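Local coordinates for pyoverdine biosynthesis protein PvcB (Pseudomonas aeruginosa, PDB 4YLM), which catalyses the iron- and 2-oxoglutarate-dependent oxidation of tyrosine isonitrile to its alkene during the biosynthesis of paerucumarin, at residues S145-L150 with N256-H261; Q24-L29 with H237-Y242; A181-R186 with P193-C198; P122-F127 with V277-E282. One frame throughout, in Å; residues are numbered along the deposited sequence.

Contact 1: residues S145-L150 with N256-H261; sequences STPAAL and NLTLLH
The hydroxyl of Thr146 and the carbonyl of Thr258 make the principal polar link between the first turn of helix 146-152 and the turn that leads into strand 259-263. Thr146 OG1 donates to Thr258 O at 2.7 Å, lying in the plane of that carbonyl with a C=O...O angle of 152°. The CB of Thr146 points toward 256-261, and chi1 (64°) then sets OG1 between the backbone N and the carbonyl carbon, near Thr258 O. A weak second bond, Thr146 N to Thr258 O at 3.4 Å, comes from the same residue, so one carbonyl oxygen takes both the amide and the hydroxyl. Thr146 OG1 is also hydrogen-bonded to Leu195 N, and is thereby gripped from two parts of the chain.

Within the first segment, Ser145 is the N-cap of the helix: its OG accepts from Ala148 N at 3.2 Å. Ser145 also pairs with Leu259 as an antiparallel non-hydrogen-bonded bridge, so one residue ends strand 141-145 and caps the helix that follows. That sheet carries His261, assigned as an iron ligand, two residues beyond Leu259; the iron-site strands belong to the cupin-type (jelly-roll) core of the TauD/TfdA dioxygenases.

Apolar contacts flank the polar link. Leu259 CD2 reaches back to Ser145 CA at 3.7 Å. Thr146 CG2 meets Leu260 CG at 3.7 Å, the two side chains crossing at about a right angle. The CD and CG edge of Pro147 meets Thr258 CG2, likewise crosswise, and CD-CG2 at 3.4 Å is a close approach for two carbons. The hydroxyl of Thr258 is engaged by Asp255.

Contact 2: residues Q24-L29 with H237-Y242; sequences QPRFGL and HPQAHY
Pro25 meets the turn at Pro238 and Gln239 with one side of its ring: CA makes a CA-H...O contact with Pro238 O at 3.4 Å, and CB touches both carbonyl oxygens, of Pro238 and Gln239. Farther along the ring, CG comes to 4.2 Å from Tyr242 CB.

Arg26 follows with the one hydrogen bond between the segments, its N donating to Gln239 O at 2.8 Å and 164°. The two side chains then run side by side in the same direction. The Arg26 chain is extended from CG to NE, and its guanidinium stacks on the Gln239 amide with the planes 15° apart. NH1 lies 3.2 Å from Gln239 CD, whereas OE1 sits above the guanidinium plane toward its rim; this is stacking of flat groups and not a hydrogen bond. Pro36 of a second subunit packs on Arg26.

Phe27 brings the end of its ring to the second segment, CG lying between the backbone N and the carbonyl carbon (chi1 73°). Its CE1 approaches Ala240 O obliquely at 3.5 Å, and CZ touches Tyr242 CB at 3.8 Å, the two side chains crossing at about a right angle.

Thus the loop preceding strand 29-33 of the large sheet is laid against the start of strand 241-244, an outermost strand of the three-stranded sheet. Ala240 backs onto helix 146-152, while Phe27 and Tyr242 both reach Leu57 on strand 57-60.

Contact 3: residues A181-R186 with P193-C198; sequences APIVER and PILRFC
Ile183 and Phe197 lie side by side, pointing the same way, at the open end of the hairpin formed by strands 184-186 and 193-195. Ile183 CD1 is the bump here, set obliquely against the ring at 3.7 Å from Phe197 CD1. Its bent chain (chi2 -70°) brings that terminal methyl toward the ring although the CB leaves the backbone away from the other strand.

On the face that carries Val184 and Leu195, one branch of each does the touching. Leu195 CD2 meets Val184 CG2 at 4.0 Å and also touches Ile183 O, and the two side chains cross obliquely. The other face is filled by Glu185 and Ile194. Ile194 CG1 lies 3.7 Å from Glu185 CB, and its CD1 extends toward Arg186 O. Next to this contact, Glu185 CG meets Arg196 CG at 3.8 Å, the chains crossing at about a right angle. The acid and guanidinium ends diverge: Glu185 OE2 accepts from Arg186 N and OE1 bonds to His289, while Arg196 curls back through bends at chi2 and chi3, and its NE reaches Leu195 O at 2.7 Å.

Glu185 and Ile194 form the hydrogen-bonded pair, exchanging both backbone bonds, and Arg196 N continues the ladder to Ile183 O. Beyond it a water donates to Ala181 O and Arg196 O, bridging the two segments.

Leu195 packs on helix 146-152 and Phe197 on helix 224-235, while Arg196 reaches across to the carbonyls of Asn256 and of Leu259 at the start of strand 259-263.

Contact 4: residues P122-F127 with V277-E282; sequences PEFQVF and VHIHAE
A classic beta bulge interrupts the pairing: Glu123 and Phe124 both face Ile279. Their amides converge on Ile279 O, Phe124 N in a nearly straight bond of 3.2 Å and Glu123 N in a bent, weak one. Past the bulge the antiparallel register is regular, with Phe124-Ile279 and Val126-Val277 as hydrogen-bonded pairs.

Glu123, extended beyond CG, packs its CB against Ala281 CB at 3.9 Å. Its OE1 accepts from two waters, one of which also donates to His280 O while the other takes the Glu282 N-H. Arg53 forms salt bridges with both Glu123 and Glu282, which probably eases the closeness of the two acids.

The imidazole of His278 is covered on one face by Pro122, whose CG makes a CH-pi contact 3.8 Å from the ring centroid. At the ring edge Gln125 CG lies 4.0 Å from His278 CD2, and the Gln125 amide is nearly coplanar with the ring, 5° apart. Both His278 NE2 and Gln125 NE2 bond to OD2 of Asp114, assigned as an iron ligand, a second shell consistent with positioning that carboxylate.

On the other face of the sheet, Val126 CG2 meets Ile279 CG1 at 4.0 Å and Phe124 CB rests against Ile279 CB. This face is packed by helices 45-55 and 69-79; strand 120-131 has strand 251-255 as its further neighbour, and strand 272-286 has strand 82-83.

Overall arrangement
Along the chain the first segments come in the order contact 2, contact 4, contact 1, contact 3, and contact 3, with the hairpin of 184-195, lies within the spans of the others. Contact 1 sits centrally: its centre is about 10 Å from that of contact 2 and about 9 Å from that of contact 3, and it touches contacts 2, 3 and 4. Contacts 1 and 2 share the three-stranded sheet of 141-145, 241-244 and 259-263. Contact 4 belongs to the large mixed sheet, its centre about 21 Å from that of contact 2 and across the chain's centre. With His261 in contact 1 and Asp114-holding residues in contact 4, both sheets contribute residues near the probable iron site.

Contact 1: residues S145-L150 with N256-H261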
# COMPACT_ATOMS: atom_id res chain seq x y z
N SER A 145 22.15 9.45 -2.69
CA SER A 145 20.91 10.06 -2.20
C SER A 145 21.11 11.56 -2.05
O SER A 145 21.94 12.00 -1.26
CB SER A 145 20.55 9.46 -0.84
OG SER A 145 19.68 10.33 -0.14
N THR A 146 20.37 12.36 -2.81
CA THR A 146 20.61 13.79 -2.75
C THR A 146 20.14 14.40 -1.43
O THR A 146 20.74 15.36 -0.96
CB THR A 146 20.11 14.56 -4.00
OG1 THR A 146 18.68 14.46 -4.10
CG2 THR A 146 20.75 14.00 -5.28
N PRO A 147 19.07 13.86 -0.82
CA PRO A 147 18.72 14.38 0.51
C PRO A 147 19.81 14.09 1.55
O PRO A 147 20.04 14.94 2.42
CB PRO A 147 17.42 13.63 0.87
CG PRO A 147 16.80 13.32 -0.52
CD PRO A 147 18.03 12.98 -1.38
N ALA A 148 20.46 12.93 1.48
CA ALA A 148 21.57 12.66 2.40
C ALA A 148 22.70 13.68 2.19
O ALA A 148 23.24 14.22 3.16
CB ALA A 148 22.09 11.26 2.21
N ALA A 149 23.05 13.94 0.94
CA ALA A 149 24.09 14.93 0.63
C ALA A 149 23.72 16.29 1.21
O ALA A 149 24.58 17.00 1.75
CB ALA A 149 24.32 15.02 -0.89
N LEU A 150 22.44 16.65 1.12
CA LEU A 150 21.98 17.93 1.67
C LEU A 150 22.16 18.01 3.19
O LEU A 150 22.36 19.10 3.72
CB LEU A 150 20.53 18.22 1.29
CG LEU A 150 20.30 18.85 -0.09
CD1 LEU A 150 18.84 18.65 -0.59
CD2 LEU A 150 20.67 20.34 -0.07
N ASN A 256 14.69 7.58 -9.50
CA ASN A 256 15.40 8.53 -10.35
C ASN A 256 15.11 10.00 -10.04
O ASN A 256 15.84 10.88 -10.48
CB ASN A 256 15.09 8.23 -11.83
CG ASN A 256 15.82 9.15 -12.79
OD1 ASN A 256 17.06 9.17 -12.86
ND2 ASN A 256 15.05 9.91 -13.56
N LEU A 257 14.03 10.28 -9.29
CA LEU A 257 13.66 11.66 -8.97
C LEU A 257 14.41 12.20 -7.75
O LEU A 257 14.45 13.41 -7.52
CB LEU A 257 12.14 11.81 -8.77
CG LEU A 257 11.26 11.31 -9.93
CD1 LEU A 257 9.78 11.61 -9.66
CD2 LEU A 257 11.70 11.95 -11.27
N THR A 258 15.00 11.29 -6.98
CA THR A 258 15.68 11.62 -5.73
C THR A 258 17.18 11.33 -5.80
O THR A 258 18.00 12.09 -5.28
CB THR A 258 15.08 10.82 -4.56
OG1 THR A 258 13.69 11.13 -4.45
CG2 THR A 258 15.78 11.19 -3.23
N LEU A 259 17.54 10.21 -6.42
CA LEU A 259 18.95 9.83 -6.52
C LEU A 259 19.61 10.45 -7.73
O LEU A 259 18.93 10.93 -8.65
CB LEU A 259 19.09 8.31 -6.67
CG LEU A 259 18.38 7.44 -5.64
CD1 LEU A 259 18.57 5.98 -6.03
CD2 LEU A 259 18.94 7.71 -4.24
N LEU A 260 20.93 10.44 -7.72
CA LEU A 260 21.74 10.59 -8.93
C LEU A 260 22.47 9.28 -9.05
O LEU A 260 22.65 8.57 -8.05
CB LEU A 260 22.74 11.74 -8.81
CG LEU A 260 22.12 13.11 -8.57
CD1 LEU A 260 23.19 14.19 -8.30
CD2 LEU A 260 21.23 13.51 -9.75
N HIS A 261 22.91 8.93 -10.25
CA HIS A 261 23.56 7.65 -10.43
C HIS A 261 24.72 7.79 -11.40
O HIS A 261 24.80 8.75 -12.17
CB HIS A 261 22.56 6.62 -10.94
CG HIS A 261 22.11 6.88 -12.34
ND1 HIS A 261 22.66 6.23 -13.43
CD2 HIS A 261 21.20 7.75 -12.85
CE1 HIS A 261 22.09 6.67 -14.54
NE2 HIS A 261 21.20 7.59 -14.21

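Contact 2: residues Q24-L29 with H237-Y242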
# COMPACT_ATOMS: atom_id res chain seq x y z
N GLN A 24 26.99 1.42 5.49
CA GLN A 24 25.54 1.56 5.43
C GLN A 24 25.14 3.02 5.23
O GLN A 24 25.13 3.80 6.18
CB GLN A 24 24.89 1.00 6.70
CG GLN A 24 23.37 1.19 6.76
CD GLN A 24 22.75 0.59 8.02
OE1 GLN A 24 23.28 -0.37 8.59
NE2 GLN A 24 21.63 1.15 8.45
N PRO A 25 24.80 3.38 4.00
CA PRO A 25 24.41 4.78 3.77
C PRO A 25 23.02 5.06 4.31
O PRO A 25 22.36 4.15 4.80
CB PRO A 25 24.39 4.88 2.25
CG PRO A 25 23.94 3.48 1.82
CD PRO A 25 24.64 2.55 2.79
N ARG A 26 22.58 6.31 4.17
CA ARG A 26 21.31 6.76 4.73
C ARG A 26 20.13 6.58 3.76
O ARG A 26 19.30 7.48 3.60
CB ARG A 26 21.44 8.22 5.16
CG ARG A 26 22.20 8.37 6.47
CD ARG A 26 22.56 9.82 6.70
NE ARG A 26 22.69 10.17 8.12
CZ ARG A 26 23.54 9.59 8.97
NH1 ARG A 26 24.34 8.60 8.56
NH2 ARG A 26 23.59 9.99 10.23
N PHE A 27 20.09 5.43 3.10
CA PHE A 27 19.01 5.08 2.18
C PHE A 27 19.19 3.65 1.75
O PHE A 27 20.18 3.00 2.12
CB PHE A 27 18.96 6.03 0.96
CG PHE A 27 20.08 5.80 -0.05
CD1 PHE A 27 21.36 6.26 0.18
CD2 PHE A 27 19.82 5.17 -1.26
CE1 PHE A 27 22.38 6.07 -0.76
CE2 PHE A 27 20.82 4.98 -2.21
CZ PHE A 27 22.11 5.43 -1.96
N GLY A 28 18.25 3.14 0.97
CA GLY A 28 18.41 1.81 0.40
C GLY A 28 17.81 0.73 1.28
O GLY A 28 17.81 0.84 2.50
N LEU A 29 17.32 -0.33 0.66
CA LEU A 29 16.72 -1.44 1.40
C LEU A 29 17.02 -2.74 0.67
O LEU A 29 16.97 -2.79 -0.55
CB LEU A 29 15.21 -1.22 1.52
CG LEU A 29 14.40 -2.23 2.35
CD1 LEU A 29 14.73 -2.01 3.83
CD2 LEU A 29 12.90 -2.03 2.11
N HIS A 237 30.12 10.98 -0.21
CA HIS A 237 30.26 10.63 1.20
C HIS A 237 29.58 9.28 1.50
O HIS A 237 28.52 8.97 0.94
CB HIS A 237 29.66 11.74 2.05
CG HIS A 237 29.97 11.64 3.51
ND1 HIS A 237 29.42 10.67 4.32
CD2 HIS A 237 30.75 12.41 4.31
CE1 HIS A 237 29.85 10.84 5.56
NE2 HIS A 237 30.67 11.88 5.57
N PRO A 238 30.19 8.47 2.38
CA PRO A 238 29.63 7.15 2.73
C PRO A 238 28.19 7.19 3.24
O PRO A 238 27.49 6.18 3.12
CB PRO A 238 30.59 6.65 3.82
CG PRO A 238 31.90 7.34 3.51
CD PRO A 238 31.53 8.68 2.95
N GLN A 239 27.75 8.31 3.83
CA GLN A 239 26.37 8.44 4.27
C GLN A 239 25.40 8.62 3.09
O GLN A 239 24.21 8.36 3.23
CB GLN A 239 26.20 9.63 5.24
CG GLN A 239 26.80 9.43 6.64
CD GLN A 239 26.57 10.62 7.59
OE1 GLN A 239 25.78 11.53 7.31
NE2 GLN A 239 27.26 10.60 8.72
N ALA A 240 25.92 9.05 1.95
CA ALA A 240 25.07 9.46 0.83
C ALA A 240 25.23 8.61 -0.43
O ALA A 240 24.46 8.76 -1.37
CB ALA A 240 25.30 10.93 0.50
N HIS A 241 26.21 7.71 -0.43
CA HIS A 241 26.67 7.07 -1.66
C HIS A 241 26.71 5.56 -1.49
O HIS A 241 27.13 5.06 -0.45
CB HIS A 241 28.08 7.59 -2.00
CG HIS A 241 28.60 7.14 -3.33
ND1 HIS A 241 28.10 7.61 -4.53
CD2 HIS A 241 29.61 6.29 -3.65
CE1 HIS A 241 28.78 7.07 -5.53
NE2 HIS A 241 29.69 6.25 -5.03
N TYR A 242 26.26 4.84 -2.52
CA TYR A 242 26.28 3.39 -2.52
C TYR A 242 26.76 2.86 -3.87
O TYR A 242 26.27 3.28 -4.92
CB TYR A 242 24.87 2.84 -2.22
CG TYR A 242 24.72 1.35 -2.45
CD1 TYR A 242 25.18 0.43 -1.52
CD2 TYR A 242 24.10 0.86 -3.60
CE1 TYR A 242 25.06 -0.93 -1.73
CE2 TYR A 242 23.96 -0.51 -3.82
CZ TYR A 242 24.44 -1.40 -2.89
OH TYR A 242 24.32 -2.76 -3.08

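Contact 3: residues A181-R186 with P193-C198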
# COMPACT_ATOMS: atom_id res chain seq x y z
N ALA A 181 18.90 23.31 -14.75
CA ALA A 181 18.24 23.05 -13.48
C ALA A 181 18.97 23.70 -12.32
O ALA A 181 20.20 23.67 -12.25
CB ALA A 181 18.14 21.54 -13.25
N PRO A 182 18.21 24.28 -11.38
CA PRO A 182 18.88 24.72 -10.15
C PRO A 182 19.57 23.52 -9.52
O PRO A 182 19.06 22.39 -9.65
CB PRO A 182 17.72 25.17 -9.25
CG PRO A 182 16.56 25.39 -10.18
CD PRO A 182 16.75 24.45 -11.32
N ILE A 183 20.70 23.73 -8.86
CA ILE A 183 21.38 22.67 -8.13
C ILE A 183 20.47 22.14 -7.01
O ILE A 183 20.33 20.93 -6.82
CB ILE A 183 22.69 23.18 -7.53
CG1 ILE A 183 23.70 23.51 -8.63
CG2 ILE A 183 23.27 22.14 -6.59
CD1 ILE A 183 24.22 22.27 -9.33
N VAL A 184 19.87 23.05 -6.25
CA VAL A 184 18.94 22.67 -5.20
C VAL A 184 17.52 22.75 -5.74
O VAL A 184 17.06 23.82 -6.15
CB VAL A 184 19.11 23.56 -3.94
CG1 VAL A 184 18.13 23.16 -2.83
CG2 VAL A 184 20.56 23.49 -3.43
N GLU A 185 16.82 21.62 -5.76
CA GLU A 185 15.48 21.57 -6.33
C GLU A 185 14.48 21.10 -5.28
O GLU A 185 14.86 20.76 -4.16
CB GLU A 185 15.43 20.60 -7.52
CG GLU A 185 15.52 21.27 -8.89
CD GLU A 185 14.24 22.00 -9.26
OE1 GLU A 185 14.06 22.29 -10.45
OE2 GLU A 185 13.42 22.28 -8.35
N ARG A 186 13.20 21.09 -5.64
CA ARG A 186 12.20 20.39 -4.85
C ARG A 186 11.80 19.14 -5.62
O ARG A 186 11.79 19.13 -6.86
CB ARG A 186 10.98 21.28 -4.61
CG ARG A 186 10.22 21.66 -5.87
CD ARG A 186 9.09 22.61 -5.53
NE ARG A 186 8.24 22.92 -6.67
CZ ARG A 186 8.02 24.15 -7.12
NH1 ARG A 186 8.60 25.20 -6.54
NH2 ARG A 186 7.21 24.35 -8.16
N PRO A 193 13.25 18.65 -0.38
CA PRO A 193 14.48 19.12 -1.03
C PRO A 193 15.33 18.01 -1.62
O PRO A 193 15.59 16.98 -0.98
CB PRO A 193 15.24 19.81 0.12
CG PRO A 193 14.17 20.25 1.06
CD PRO A 193 13.14 19.14 1.01
N ILE A 194 15.75 18.21 -2.87
CA ILE A 194 16.65 17.28 -3.54
C ILE A 194 17.74 18.09 -4.25
O ILE A 194 17.69 19.32 -4.28
CB ILE A 194 15.91 16.47 -4.62
CG1 ILE A 194 15.23 17.42 -5.62
CG2 ILE A 194 14.88 15.48 -3.97
CD1 ILE A 194 14.73 16.72 -6.91
N LEU A 195 18.72 17.40 -4.83
CA LEU A 195 19.67 18.03 -5.72
C LEU A 195 19.44 17.52 -7.14
O LEU A 195 19.13 16.34 -7.35
CB LEU A 195 21.11 17.72 -5.29
CG LEU A 195 21.53 18.10 -3.87
CD1 LEU A 195 22.94 17.60 -3.59
CD2 LEU A 195 21.46 19.62 -3.66
N ARG A 196 19.59 18.41 -8.12
CA ARG A 196 19.69 18.00 -9.52
C ARG A 196 21.04 18.53 -10.01
O ARG A 196 21.23 19.73 -10.11
CB ARG A 196 18.55 18.56 -10.36
CG ARG A 196 17.16 18.02 -10.00
CD ARG A 196 16.99 16.54 -10.37
NE ARG A 196 17.55 15.63 -9.36
CZ ARG A 196 17.43 14.30 -9.39
NH1 ARG A 196 16.77 13.71 -10.38
NH2 ARG A 196 17.97 13.56 -8.43
N PHE A 197 21.96 17.63 -10.30
CA PHE A 197 23.32 17.99 -10.64
C PHE A 197 23.81 16.98 -11.66
O PHE A 197 23.66 15.78 -11.46
CB PHE A 197 24.18 17.93 -9.37
CG PHE A 197 25.66 18.14 -9.59
CD1 PHE A 197 26.14 19.23 -10.30
CD2 PHE A 197 26.58 17.27 -9.02
CE1 PHE A 197 27.51 19.43 -10.47
CE2 PHE A 197 27.95 17.46 -9.18
CZ PHE A 197 28.41 18.54 -9.91
N CYS A 198 24.36 17.47 -12.77
CA CYS A 198 25.05 16.59 -13.71
C CYS A 198 26.54 16.89 -13.55
O CYS A 198 26.98 18.01 -13.80
CB CYS A 198 24.59 16.83 -15.15
SG CYS A 198 25.35 15.68 -16.37
O HOH W 1 21.82 21.37 -12.21

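Contact 4: residues P122-F127 with V277-E282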
# COMPACT_ATOMS: atom_id res chain seq x y z
N PRO A 122 11.48 9.84 -16.30
CA PRO A 122 10.94 8.65 -15.64
C PRO A 122 11.09 8.75 -14.13
O PRO A 122 12.08 9.30 -13.67
CB PRO A 122 11.83 7.53 -16.17
CG PRO A 122 13.14 8.20 -16.45
CD PRO A 122 12.80 9.59 -16.92
N GLU A 123 10.14 8.21 -13.36
CA GLU A 123 10.30 8.19 -11.91
C GLU A 123 11.27 7.10 -11.46
O GLU A 123 12.10 7.33 -10.58
CB GLU A 123 8.95 8.06 -11.17
CG GLU A 123 9.12 8.02 -9.64
CD GLU A 123 7.80 8.17 -8.88
OE1 GLU A 123 6.73 8.01 -9.49
OE2 GLU A 123 7.85 8.45 -7.66
N PHE A 124 11.17 5.92 -12.07
CA PHE A 124 11.98 4.78 -11.65
C PHE A 124 12.82 4.20 -12.78
O PHE A 124 12.39 4.16 -13.95
CB PHE A 124 11.10 3.63 -11.13
CG PHE A 124 10.21 4.00 -9.97
CD1 PHE A 124 10.75 4.32 -8.72
CD2 PHE A 124 8.83 4.02 -10.12
CE1 PHE A 124 9.91 4.66 -7.64
CE2 PHE A 124 7.99 4.36 -9.05
CZ PHE A 124 8.53 4.68 -7.82
N GLN A 125 14.00 3.69 -12.41
CA GLN A 125 14.74 2.73 -13.22
C GLN A 125 14.52 1.35 -12.59
O GLN A 125 14.63 1.19 -11.38
CB GLN A 125 16.25 3.05 -13.20
CG GLN A 125 16.64 4.46 -13.64
CD GLN A 125 17.94 4.93 -13.00
OE1 GLN A 125 18.15 4.76 -11.80
NE2 GLN A 125 18.84 5.48 -13.80
N VAL A 126 14.17 0.36 -13.41
CA VAL A 126 14.11 -1.02 -12.97
C VAL A 126 15.23 -1.76 -13.71
O VAL A 126 15.24 -1.81 -14.94
CB VAL A 126 12.75 -1.67 -13.29
CG1 VAL A 126 12.76 -3.15 -12.92
CG2 VAL A 126 11.64 -0.93 -12.52
N PHE A 127 16.18 -2.31 -12.95
CA PHE A 127 17.30 -3.05 -13.54
C PHE A 127 17.18 -4.52 -13.18
O PHE A 127 17.07 -4.86 -12.01
CB PHE A 127 18.64 -2.58 -12.96
CG PHE A 127 19.03 -1.17 -13.31
CD1 PHE A 127 19.73 -0.89 -14.47
CD2 PHE A 127 18.77 -0.13 -12.43
CE1 PHE A 127 20.13 0.42 -14.78
CE2 PHE A 127 19.15 1.17 -12.73
CZ PHE A 127 19.84 1.44 -13.90
N VAL A 277 14.55 -0.90 -17.58
CA VAL A 277 13.25 -0.38 -17.99
C VAL A 277 12.96 0.89 -17.18
O VAL A 277 13.25 0.96 -15.98
CB VAL A 277 12.14 -1.42 -17.72
CG1 VAL A 277 10.75 -0.87 -18.11
CG2 VAL A 277 12.45 -2.73 -18.46
N HIS A 278 12.41 1.91 -17.85
CA HIS A 278 12.01 3.15 -17.21
C HIS A 278 10.51 3.10 -16.90
O HIS A 278 9.74 2.60 -17.71
CB HIS A 278 12.29 4.34 -18.12
CG HIS A 278 13.70 4.81 -18.10
ND1 HIS A 278 14.36 5.23 -19.24
CD2 HIS A 278 14.57 4.99 -17.07
CE1 HIS A 278 15.58 5.63 -18.91
NE2 HIS A 278 15.74 5.49 -17.61
N ILE A 279 10.11 3.63 -15.74
CA ILE A 279 8.69 3.71 -15.38
C ILE A 279 8.33 5.17 -15.21
O ILE A 279 9.02 5.89 -14.49
CB ILE A 279 8.39 2.97 -14.06
CG1 ILE A 279 8.99 1.56 -14.09
CG2 ILE A 279 6.88 2.99 -13.74
CD1 ILE A 279 8.35 0.63 -15.09
N HIS A 280 7.26 5.61 -15.86
CA HIS A 280 6.82 6.99 -15.77
C HIS A 280 6.38 7.31 -14.35
O HIS A 280 5.98 6.43 -13.60
CB HIS A 280 5.62 7.21 -16.69
CG HIS A 280 5.98 7.53 -18.11
ND1 HIS A 280 6.70 8.66 -18.45
CD2 HIS A 280 5.72 6.88 -19.26
CE1 HIS A 280 6.86 8.68 -19.77
NE2 HIS A 280 6.27 7.62 -20.28
N ALA A 281 6.48 8.58 -13.99
CA ALA A 281 5.81 9.12 -12.81
C ALA A 281 4.29 9.03 -12.99
O ALA A 281 3.81 8.72 -14.09
CB ALA A 281 6.25 10.58 -12.57
N GLU A 282 3.54 9.30 -11.92
CA GLU A 282 2.08 9.15 -11.93
C GLU A 282 1.43 10.49 -11.61
O GLU A 282 1.33 10.85 -10.44
CB GLU A 282 1.62 8.14 -10.89
CG GLU A 282 2.03 6.70 -11.14
CD GLU A 282 1.62 5.80 -9.99
OE1 GLU A 282 0.65 5.03 -10.15
OE2 GLU A 282 2.25 5.87 -8.91
O HOH W 2 5.72 5.79 -11.00
O HOH W 3 4.82 9.93 -9.51